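Local coordinates for protein transport protein SECE2 (Mycobacterium tuberculosis, PDB 3ONR) that binds calcium ions at the interfaces between subunits of a hollow, spherical dodecamer and may also sequester small ligands, at the interface of chains A and B. Residues are numbered along the deposited sequence; one frame, centred on the assembly and turned at random. Chains: chain A/B, Protein transport protein SECE2.

The interface of chains A and B. Residues chain A 5, 7, 63; chain B 9-11, 59.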
# COMPACT_ATOMS: atom_id res chain seq x y z
N TYR A 5 -8.77 22.80 7.60
CA TYR A 5 -7.78 23.00 6.59
C TYR A 5 -8.13 22.21 5.32
O TYR A 5 -8.84 21.18 5.40
CB TYR A 5 -6.45 22.46 7.05
CG TYR A 5 -6.00 23.13 8.33
CD1 TYR A 5 -6.49 22.70 9.57
CD2 TYR A 5 -5.00 24.13 8.29
CE1 TYR A 5 -6.11 23.34 10.73
CE2 TYR A 5 -4.63 24.83 9.47
CZ TYR A 5 -5.14 24.39 10.67
OH TYR A 5 -4.77 25.01 11.88
N VAL A 7 -6.58 20.25 1.94
CA VAL A 7 -5.31 19.57 1.56
C VAL A 7 -5.34 19.43 0.05
O VAL A 7 -6.32 18.83 -0.50
CB VAL A 7 -5.30 18.09 2.16
CG1 VAL A 7 -3.95 17.33 1.78
CG2 VAL A 7 -5.49 18.17 3.60
N SER A 63 -1.17 21.51 2.93
CA SER A 63 -2.48 21.91 3.46
C SER A 63 -2.46 23.35 3.93
O SER A 63 -1.38 23.90 4.19
CB SER A 63 -2.89 20.98 4.58
OG SER A 63 -1.87 20.95 5.58
N ASP B 9 -10.04 16.72 0.09
CA ASP B 9 -9.54 16.18 1.37
C ASP B 9 -9.44 17.41 2.31
O ASP B 9 -9.00 18.52 1.92
CB ASP B 9 -8.13 15.57 1.21
CG ASP B 9 -8.15 14.21 0.49
OD1 ASP B 9 -9.22 13.68 0.19
OD2 ASP B 9 -7.06 13.68 0.19
N ILE B 10 -9.82 17.17 3.56
CA ILE B 10 -9.82 18.24 4.53
C ILE B 10 -9.28 17.69 5.85
O ILE B 10 -9.33 16.49 6.08
CB ILE B 10 -11.28 18.73 4.74
CG1 ILE B 10 -12.18 17.58 5.18
CG2 ILE B 10 -11.83 19.44 3.45
CD1 ILE B 10 -13.67 17.99 5.40
N ILE B 11 -8.75 18.59 6.66
CA ILE B 11 -8.25 18.23 7.99
C ILE B 11 -9.00 19.01 9.06
O ILE B 11 -9.20 20.27 8.94
CB ILE B 11 -6.76 18.55 8.06
CG1 ILE B 11 -5.98 17.59 7.09
CG2 ILE B 11 -6.18 18.36 9.55
CD1 ILE B 11 -4.46 18.04 6.99
N LYS B 59 -7.37 13.62 8.75
CA LYS B 59 -7.59 14.05 7.33
C LYS B 59 -8.70 13.14 6.81
O LYS B 59 -8.65 11.85 6.98
CB LYS B 59 -6.28 13.86 6.52
CG LYS B 59 -6.55 14.11 5.05
CD LYS B 59 -5.49 13.30 4.35
CE LYS B 59 -4.49 14.10 3.90
NZ LYS B 59 -3.55 13.20 3.01
O HOH W 1 -8.76 18.73 -1.60
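An antiparallel pairing of edge strands joins A:Tyr5 and A:Val7 to B:Asp9 and B:Ile11, each side drawn from the strand 4-14 of its own chain, and illustrates how subunits of one protein can extend a sheet across an interface. A:Tyr5 and B:Ile11 exchange two backbone bonds: A:Tyr5 N reaches B:Ile11 O at 2.9 Å in the plane of that carbonyl, and B:Ile11 N returns to A:Tyr5 O from above its carbonyl plane. Two residues along, A:Val7 N donates to B:Asp9 O at 3.0 Å, likewise from above the carbonyl plane. The reciprocal bond is replaced by a water, which lies 2.7 Å from A:Val7 O and 2.9 Å from B:Asp9 N and so bridges the strands where they part.

Side chains pack along one side of this pairing. The chi1 of A:Val7, -180°, sets CG1 opposite the backbone N and CG2 beside it, so the two methyls point at different neighbours. CG2 packs against the end of B:Ile11, 3.5 Å from CD1, the two side chains crossing at about a right angle; CG1 meets the aliphatic CE of B:Lys59 at 3.9 Å. The CD1 methyl of B:Ile11 also touches A:Ser63 CB at 4.1 Å, bringing in strand 54-65 of chain A. Beside the paired backbones of A:Tyr5 and B:Ile11, the tyrosine ring turns its CD1 edge to B:Ile11 O, at 3.7 Å. Backbone register and apolar packing thus join neighbouring subunits in the dodecameric shell.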